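Local structure of carbonic anhydrase (Sordaria macrospora, 4O1K) at residues Ser27-Gln32 against Asp38-Leu43; Phe75-Ile80 against Asp88-Ser93. The protein catalyses the reversible hydration of carbon dioxide to bicarbonate and a proton, as a tetrameric zinc enzyme of the beta class. All coordinates share one frame; numbering follows the deposited sequence.

Interaction 1. Residues Ser27-Gln32 against Asp38-Leu43; sequences SWATEQ and DFFKKL
The backbone bond from Q32 N to W28 O, 3.1 Å long, sets these two residues one turn apart on helix 16-35; Q32 meets the ring of F39, and W28 meets F40 and, more loosely, F39. This is a clear case of two helices joined at a tight corner by aromatic packing: the axes of the short segments lie 98° apart, 11.3 Å at their closest, with Q32 and F39 near the bend.

F39 has CG anti to the backbone N (chi1 -178°), which sends its ring toward helix 16-35. The bent chain of Q32 lays its CG over the centre of one face of that ring in a CH-pi contact. The amide beyond stands steeply to the ring, and its NE2 is 3.6 Å from F39 CE1.

F40 has CG anti to its carbonyl carbon, beside the backbone N, which turns its ring edge to the face of the six-membered ring of W28. The pair is an offset edge-to-face stack, with planes 70° apart and W28 CH2 3.6 Å from F40 CZ. Farther along the same phenyl edge, F40 CE2 lies 3.9 Å from A29 O, a long approach, at most weakly electrostatic. F39 CD2 in turn sits above one face of F40, while W28 CZ2 and F39 CE2 are 4.2 Å apart.

G201 of the second subunit packs on W28 and F40, and Q65 of that subunit takes a weak hydrogen bond from W28 NE1. The junction is therefore held across its two helices by apolar and C-H contacts, while its polar indole nitrogen is turned to the neighbour, as suits an N-terminal arm that packs against another subunit.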
ATOM      1  N   SER A  27      -2.394   4.240  38.944  1.00 67.19           N
ATOM      2  CA  SER A  27      -1.394   3.628  39.812  1.00 66.58           C
ATOM      3  C   SER A  27       0.006   3.783  39.240  1.00 66.39           C
ATOM      4  O   SER A  27       0.941   4.111  39.967  1.00 68.55           O
ATOM      5  CB  SER A  27      -1.699   2.147  40.023  1.00 66.73           C
ATOM      6  OG  SER A  27      -2.566   1.965  41.122  1.00 67.87           O
ATOM      7  N   TRP A  28       0.144   3.549  37.936  1.00 61.40           N
ATOM      8  CA  TRP A  28       1.439   3.686  37.279  1.00 59.90           C
ATOM      9  C   TRP A  28       1.921   5.135  37.275  1.00 57.70           C
ATOM     10  O   TRP A  28       3.095   5.397  37.531  1.00 58.40           O
ATOM     11  CB  TRP A  28       1.395   3.129  35.852  1.00 59.34           C
ATOM     12  CG  TRP A  28       2.517   3.618  34.974  1.00 57.39           C
ATOM     13  CD1 TRP A  28       3.765   3.072  34.840  1.00 61.07           C
ATOM     14  CD2 TRP A  28       2.478   4.750  34.092  1.00 56.90           C
ATOM     15  NE1 TRP A  28       4.502   3.798  33.929  1.00 60.48           N
ATOM     16  CE2 TRP A  28       3.733   4.836  33.459  1.00 57.46           C
ATOM     17  CE3 TRP A  28       1.502   5.700  33.782  1.00 56.14           C
ATOM     18  CZ2 TRP A  28       4.035   5.841  32.534  1.00 57.58           C
ATOM     19  CZ3 TRP A  28       1.801   6.692  32.860  1.00 55.93           C
ATOM     20  CH2 TRP A  28       3.053   6.758  32.251  1.00 58.45           C
ATOM     21  N   ALA A  29       1.016   6.067  36.976  1.00 56.99           N
ATOM     22  CA  ALA A  29       1.327   7.500  37.035  1.00 58.02           C
ATOM     23  C   ALA A  29       1.793   7.952  38.431  1.00 61.31           C
ATOM     24  O   ALA A  29       2.733   8.745  38.560  1.00 60.42           O
ATOM     25  CB  ALA A  29       0.128   8.318  36.592  1.00 57.22           C
ATOM     26  N   THR A  30       1.122   7.451  39.465  1.00 63.60           N
ATOM     27  CA  THR A  30       1.395   7.870  40.837  1.00 68.98           C
ATOM     28  C   THR A  30       2.776   7.403  41.304  1.00 76.12           C
ATOM     29  O   THR A  30       3.543   8.175  41.894  1.00 78.51           O
ATOM     30  CB  THR A  30       0.328   7.339  41.810  1.00 68.42           C
ATOM     31  OG1 THR A  30      -0.981   7.585  41.284  1.00 65.25           O
ATOM     32  CG2 THR A  30       0.449   8.029  43.154  1.00 70.84           C
ATOM     33  N   GLU A  31       3.082   6.137  41.043  1.00 81.01           N
ATOM     34  CA  GLU A  31       4.362   5.557  41.430  1.00 86.34           C
ATOM     35  C   GLU A  31       5.515   6.165  40.629  1.00 84.37           C
ATOM     36  O   GLU A  31       6.632   6.287  41.135  1.00 85.71           O
ATOM     37  CB  GLU A  31       4.338   4.029  41.266  1.00 93.71           C
ATOM     38  CG  GLU A  31       4.192   3.558  39.814  1.00 99.86           C
ATOM     39  CD  GLU A  31       4.271   2.042  39.648  1.00105.07           C
ATOM     40  OE1 GLU A  31       4.122   1.316  40.657  1.00107.39           O
ATOM     41  OE2 GLU A  31       4.478   1.582  38.499  1.00105.69           O
ATOM     42  N   GLN A  32       5.247   6.551  39.383  1.00 77.55           N
ATOM     43  CA  GLN A  32       6.280   7.145  38.544  1.00 77.52           C
ATOM     44  C   GLN A  32       6.658   8.537  39.065  1.00 78.93           C
ATOM     45  O   GLN A  32       7.817   8.951  38.967  1.00 78.81           O
ATOM     46  CB  GLN A  32       5.826   7.197  37.082  1.00 76.81           C
ATOM     47  CG  GLN A  32       6.901   6.793  36.088  1.00 77.40           C
ATOM     48  CD  GLN A  32       7.356   5.356  36.237  1.00 75.18           C
ATOM     49  OE1 GLN A  32       6.637   4.515  36.774  1.00 73.47           O
ATOM     50  NE2 GLN A  32       8.557   5.067  35.755  1.00 76.13           N
ATOM     51  N   ASP A  38       9.881  14.845  38.596  1.00 65.40           N
ATOM     52  CA  ASP A  38       9.935  15.524  37.294  1.00 64.86           C
ATOM     53  C   ASP A  38       9.702  14.570  36.125  1.00 61.32           C
ATOM     54  O   ASP A  38       9.971  14.923  34.973  1.00 57.92           O
ATOM     55  CB  ASP A  38      11.286  16.218  37.089  1.00 68.55           C
ATOM     56  CG  ASP A  38      11.535  17.326  38.092  1.00 73.96           C
ATOM     57  OD1 ASP A  38      10.549  17.904  38.592  1.00 74.50           O
ATOM     58  OD2 ASP A  38      12.722  17.618  38.370  1.00 77.94           O
ATOM     59  N   PHE A  39       9.209  13.368  36.421  1.00 61.27           N
ATOM     60  CA  PHE A  39       9.037  12.337  35.402  1.00 59.65           C
ATOM     61  C   PHE A  39       8.191  12.848  34.241  1.00 59.30           C
ATOM     62  O   PHE A  39       8.551  12.670  33.074  1.00 56.89           O
ATOM     63  CB  PHE A  39       8.415  11.065  35.996  1.00 59.47           C
ATOM     64  CG  PHE A  39       8.268   9.949  34.997  1.00 59.59           C
ATOM     65  CD1 PHE A  39       9.308   9.062  34.768  1.00 58.24           C
ATOM     66  CD2 PHE A  39       7.093   9.798  34.275  1.00 59.16           C
ATOM     67  CE1 PHE A  39       9.184   8.042  33.836  1.00 60.68           C
ATOM     68  CE2 PHE A  39       6.960   8.786  33.339  1.00 60.61           C
ATOM     69  CZ  PHE A  39       8.007   7.904  33.117  1.00 60.73           C
ATOM     70  N   PHE A  40       7.075  13.496  34.565  1.00 59.32           N
ATOM     71  CA  PHE A  40       6.160  13.986  33.538  1.00 61.11           C
ATOM     72  C   PHE A  40       6.545  15.382  33.067  1.00 64.97           C
ATOM     73  O   PHE A  40       6.039  15.870  32.057  1.00 65.76           O
ATOM     74  CB  PHE A  40       4.704  13.915  34.027  1.00 59.62           C
ATOM     75  CG  PHE A  40       4.170  12.519  34.058  1.00 59.57           C
ATOM     76  CD1 PHE A  40       4.280  11.713  32.928  1.00 58.28           C
ATOM     77  CD2 PHE A  40       3.624  11.983  35.220  1.00 59.41           C
ATOM     78  CE1 PHE A  40       3.829  10.401  32.936  1.00 57.30           C
ATOM     79  CE2 PHE A  40       3.162  10.669  35.240  1.00 57.87           C
ATOM     80  CZ  PHE A  40       3.271   9.875  34.093  1.00 57.35           C
ATOM     81  N   LYS A  41       7.459  16.010  33.797  1.00 68.59           N
ATOM     82  CA  LYS A  41       8.048  17.267  33.363  1.00 72.54           C
ATOM     83  C   LYS A  41       9.126  16.976  32.307  1.00 74.13           C
ATOM     84  O   LYS A  41       9.190  17.639  31.267  1.00 74.54           O
ATOM     85  CB  LYS A  41       8.636  18.002  34.564  1.00 75.60           C
ATOM     86  CG  LYS A  41       8.665  19.508  34.439  1.00 78.96           C
ATOM     87  CD  LYS A  41       8.730  20.156  35.822  1.00 84.00           C
ATOM     88  CE  LYS A  41       7.605  19.654  36.728  1.00 86.82           C
ATOM     89  NZ  LYS A  41       7.786  20.080  38.149  1.00 89.46           N
ATOM     90  N   LYS A  42       9.951  15.963  32.571  1.00 74.24           N
ATOM     91  CA  LYS A  42      10.933  15.487  31.595  1.00 73.79           C
ATOM     92  C   LYS A  42      10.244  15.056  30.295  1.00 75.11           C
ATOM     93  O   LYS A  42      10.609  15.499  29.202  1.00 76.15           O
ATOM     94  CB  LYS A  42      11.727  14.315  32.180  1.00 72.86           C
ATOM     95  CG  LYS A  42      12.749  14.720  33.238  1.00 75.55           C
ATOM     96  CD  LYS A  42      13.165  13.544  34.112  1.00 75.91           C
ATOM     97  CE  LYS A  42      14.148  14.005  35.176  1.00 78.68           C
ATOM     98  NZ  LYS A  42      14.153  13.134  36.377  1.00 80.05           N
ATOM     99  N   LEU A  43       9.234  14.202  30.439  1.00 74.22           N
ATOM    100  CA  LEU A  43       8.427  13.698  29.328  1.00 72.86           C
ATOM    101  C   LEU A  43       7.931  14.785  28.370  1.00 76.28           C
ATOM    102  O   LEU A  43       7.819  14.559  27.162  1.00 74.16           O
ATOM    103  CB  LEU A  43       7.221  12.936  29.879  1.00 68.05           C
ATOM    104  CG  LEU A  43       6.471  12.051  28.887  1.00 65.37           C
ATOM    105  CD1 LEU A  43       7.358  10.904  28.456  1.00 64.15           C
ATOM    106  CD2 LEU A  43       5.200  11.513  29.495  1.00 65.93           C
TER

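Interaction 2. Residues Phe75-Ile80 against Asp88-Ser93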
ATOM      1  N   PHE A  75      11.685   6.146  18.533  1.00 33.17           N
ATOM      2  CA  PHE A  75      10.524   6.317  17.703  1.00 32.20           C
ATOM      3  C   PHE A  75      10.251   4.912  17.227  1.00 27.63           C
ATOM      4  O   PHE A  75      11.151   4.302  16.681  1.00 26.66           O
ATOM      5  CB  PHE A  75      10.990   7.152  16.543  1.00 39.16           C
ATOM      6  CG  PHE A  75       9.907   7.696  15.738  1.00 42.20           C
ATOM      7  CD1 PHE A  75       9.119   8.718  16.230  1.00 45.86           C
ATOM      8  CD2 PHE A  75       9.681   7.220  14.466  1.00 45.16           C
ATOM      9  CE1 PHE A  75       8.099   9.236  15.464  1.00 50.93           C
ATOM     10  CE2 PHE A  75       8.668   7.750  13.704  1.00 48.59           C
ATOM     11  CZ  PHE A  75       7.872   8.749  14.201  1.00 51.10           C
ATOM     12  N   VAL A  76       9.031   4.385  17.403  1.00 26.10           N
ATOM     13  CA  VAL A  76       8.815   2.945  17.242  1.00 24.34           C
ATOM     14  C   VAL A  76       7.765   2.604  16.170  1.00 26.47           C
ATOM     15  O   VAL A  76       6.651   3.148  16.175  1.00 28.38           O
ATOM     16  CB  VAL A  76       8.363   2.318  18.596  1.00 28.24           C
ATOM     17  CG1 VAL A  76       8.002   0.844  18.441  1.00 30.06           C
ATOM     18  CG2 VAL A  76       9.454   2.442  19.631  1.00 30.74           C
ATOM     19  N   HIS A  77       8.140   1.732  15.249  1.00 24.59           N
ATOM     20  CA  HIS A  77       7.181   1.126  14.329  1.00 26.25           C
ATOM     21  C   HIS A  77       7.141  -0.360  14.651  1.00 24.47           C
ATOM     22  O   HIS A  77       8.170  -0.976  14.777  1.00 24.01           O
ATOM     23  CB  HIS A  77       7.597   1.351  12.864  1.00 25.24           C
ATOM     24  CG  HIS A  77       6.735   0.615  11.886  1.00 26.52           C
ATOM     25  ND1 HIS A  77       5.465   1.033  11.559  1.00 29.21           N
ATOM     26  CD2 HIS A  77       6.945  -0.524  11.187  1.00 28.44           C
ATOM     27  CE1 HIS A  77       4.925   0.185  10.699  1.00 25.46           C
ATOM     28  NE2 HIS A  77       5.801  -0.772  10.461  1.00 24.08           N
ATOM     29  N   ARG A  78       5.951  -0.939  14.778  1.00 24.99           N
ATOM     30  CA  ARG A  78       5.876  -2.385  14.988  1.00 22.80           C
ATOM     31  C   ARG A  78       4.867  -2.958  14.028  1.00 20.51           C
ATOM     32  O   ARG A  78       3.737  -2.423  13.921  1.00 24.23           O
ATOM     33  CB  ARG A  78       5.450  -2.705  16.434  1.00 25.85           C
ATOM     34  CG  ARG A  78       6.627  -2.722  17.395  1.00 30.48           C
ATOM     35  CD  ARG A  78       6.204  -2.769  18.875  1.00 32.42           C
ATOM     36  NE  ARG A  78       5.791  -4.107  19.290  1.00 32.83           N
ATOM     37  CZ  ARG A  78       5.408  -4.405  20.537  1.00 38.28           C
ATOM     38  NH1 ARG A  78       5.405  -3.455  21.466  1.00 34.64           N
ATOM     39  NH2 ARG A  78       5.040  -5.641  20.865  1.00 37.91           N
ATOM     40  N   ASN A  79       5.267  -4.024  13.331  1.00 21.42           N
ATOM     41  CA  ASN A  79       4.342  -4.665  12.372  1.00 23.53           C
ATOM     42  C   ASN A  79       4.558  -6.162  12.409  1.00 25.08           C
ATOM     43  O   ASN A  79       5.441  -6.611  13.109  1.00 25.96           O
ATOM     44  CB  ASN A  79       4.510  -4.107  10.949  1.00 22.91           C
ATOM     45  CG  ASN A  79       5.858  -4.398  10.343  1.00 23.48           C
ATOM     46  OD1 ASN A  79       6.373  -5.508  10.413  1.00 25.54           O
ATOM     47  ND2 ASN A  79       6.424  -3.389   9.669  1.00 23.77           N
ATOM     48  N   ILE A  80       3.753  -6.942  11.699  1.00 22.80           N
ATOM     49  CA  ILE A  80       3.916  -8.397  11.787  1.00 24.81           C
ATOM     50  C   ILE A  80       5.235  -8.810  11.119  1.00 27.31           C
ATOM     51  O   ILE A  80       5.438  -8.618   9.911  1.00 22.27           O
ATOM     52  CB  ILE A  80       2.729  -9.142  11.152  1.00 25.11           C
ATOM     53  CG1 ILE A  80       1.476  -8.990  12.020  1.00 26.18           C
ATOM     54  CG2 ILE A  80       3.060 -10.630  11.014  1.00 28.98           C
ATOM     55  CD1 ILE A  80       0.176  -9.321  11.248  1.00 30.65           C
ATOM     56  N   ASP A  88       5.064  -0.436   1.009  1.00 28.49           N
ATOM     57  CA  ASP A  88       4.336  -0.163   2.239  1.00 26.27           C
ATOM     58  C   ASP A  88       4.605   1.267   2.670  1.00 22.51           C
ATOM     59  O   ASP A  88       5.659   1.544   3.237  1.00 27.47           O
ATOM     60  CB  ASP A  88       4.834  -1.084   3.344  1.00 23.41           C
ATOM     61  CG  ASP A  88       4.175  -0.778   4.689  1.00 30.08           C
ATOM     62  OD1 ASP A  88       3.060  -0.235   4.691  1.00 30.42           O
ATOM     63  OD2 ASP A  88       4.764  -1.087   5.740  1.00 29.91           O
ATOM     64  N   LEU A  89       3.670   2.164   2.389  1.00 22.09           N
ATOM     65  CA  LEU A  89       3.821   3.598   2.721  1.00 23.34           C
ATOM     66  C   LEU A  89       3.906   3.833   4.210  1.00 23.09           C
ATOM     67  O   LEU A  89       4.484   4.816   4.661  1.00 27.16           O
ATOM     68  CB  LEU A  89       2.612   4.363   2.218  1.00 27.99           C
ATOM     69  CG  LEU A  89       2.747   5.878   2.290  1.00 36.16           C
ATOM     70  CD1 LEU A  89       3.989   6.276   1.477  1.00 38.58           C
ATOM     71  CD2 LEU A  89       1.466   6.584   1.783  1.00 35.34           C
ATOM     72  N   ASN A  90       3.300   2.940   4.977  1.00 24.32           N
ATOM     73  CA  ASN A  90       3.311   3.058   6.430  1.00 24.56           C
ATOM     74  C   ASN A  90       4.795   3.140   6.889  1.00 23.38           C
ATOM     75  O   ASN A  90       5.277   4.210   7.380  1.00 28.48           O
ATOM     76  CB  ASN A  90       2.547   1.847   6.974  1.00 25.33           C
ATOM     77  CG  ASN A  90       2.301   1.921   8.452  1.00 28.09           C
ATOM     78  OD1 ASN A  90       3.087   2.529   9.185  1.00 25.75           O
ATOM     79  ND2 ASN A  90       1.214   1.298   8.909  1.00 26.18           N
ATOM     80  N   VAL A  91       5.537   2.057   6.656  1.00 23.17           N
ATOM     81  CA  VAL A  91       6.942   1.999   7.083  1.00 24.48           C
ATOM     82  C   VAL A  91       7.843   2.930   6.287  1.00 27.92           C
ATOM     83  O   VAL A  91       8.783   3.524   6.849  1.00 27.61           O
ATOM     84  CB  VAL A  91       7.516   0.543   7.086  1.00 26.67           C
ATOM     85  CG1 VAL A  91       7.896   0.089   5.685  1.00 26.00           C
ATOM     86  CG2 VAL A  91       8.756   0.439   7.955  1.00 25.68           C
ATOM     87  N   MET A  92       7.587   3.059   4.987  1.00 25.08           N
ATOM     88  CA  MET A  92       8.454   3.919   4.183  1.00 29.98           C
ATOM     89  C   MET A  92       8.376   5.363   4.649  1.00 32.29           C
ATOM     90  O   MET A  92       9.393   6.072   4.766  1.00 30.82           O
ATOM     91  CB  MET A  92       8.100   3.820   2.708  1.00 28.27           C
ATOM     92  CG  MET A  92       8.465   2.496   2.106  1.00 28.97           C
ATOM     93  SD  MET A  92      10.279   2.389   2.042  1.00 43.42           S
ATOM     94  CE  MET A  92      10.520   1.107   3.239  1.00 38.71           C
ATOM     95  N   SER A  93       7.169   5.792   4.973  1.00 31.10           N
ATOM     96  CA  SER A  93       6.987   7.159   5.418  1.00 37.79           C
ATOM     97  C   SER A  93       7.567   7.307   6.820  1.00 37.51           C
ATOM     98  O   SER A  93       8.145   8.359   7.162  1.00 39.01           O
ATOM     99  CB  SER A  93       5.509   7.571   5.350  1.00 40.59           C
ATOM    100  OG  SER A  93       4.748   6.805   6.244  1.00 39.23           O
TER
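With CG turned away from the backbone N in both H77 (chi1 173°) and N90 (chi1 -172°), the imidazole of strand 74-79 and the amide of helix 89-100 extend toward each other, their planes 70° apart. N90 OD1 comes within 3.3 Å of H77 CE1, but it lies obliquely to the ring, so this is at most a bent, weak C-H...O approach. V91 fills the adjoining position: its CB lies over one face of the imidazole, and its CG2 is 3.8 Å from H77 CD2.

The rotation of the ring is fixed by polar partners at its edge. N79 ND2 donates a 2.8 Å hydrogen bond to H77 NE2, almost in the ring plane, while H77 ND1 is weakly bonded to R78 O of the second subunit. D88 caps the helix with weak bonds, OD1 from N90 N and OD2 from V91 N, and its OD2 also accepts from N90 ND2 of the second subunit, an exchange made reciprocally.

Here the first strand and the helix of a beta-alpha-beta crossover meet at a buried imidazole, whose bonding pattern is consistent with a proton on ND1 and an accepting NE2.

How the interactions relate
The two contacts follow one another along the chain, interaction 1 in the N-terminal helices 16-35 and 39-44, interaction 2 in strand 74-79 and helix 89-100. Their centres lie 28 Å apart and their nearest atoms about 12 Å; they do not touch, and they share no helix or strand. Interaction 1 sits about 27 Å from the chain centre, on the projecting arm; interaction 2 is about 9 Å from it, where a strand outermost within this chain, whose V76 forms backbone hydrogen bonds with the second subunit, packs on a helix, with H77 about 12 Å from the zinc ion. Both reach that subunit, illustrating how arm and catalytic domain contribute to one oligomeric interface.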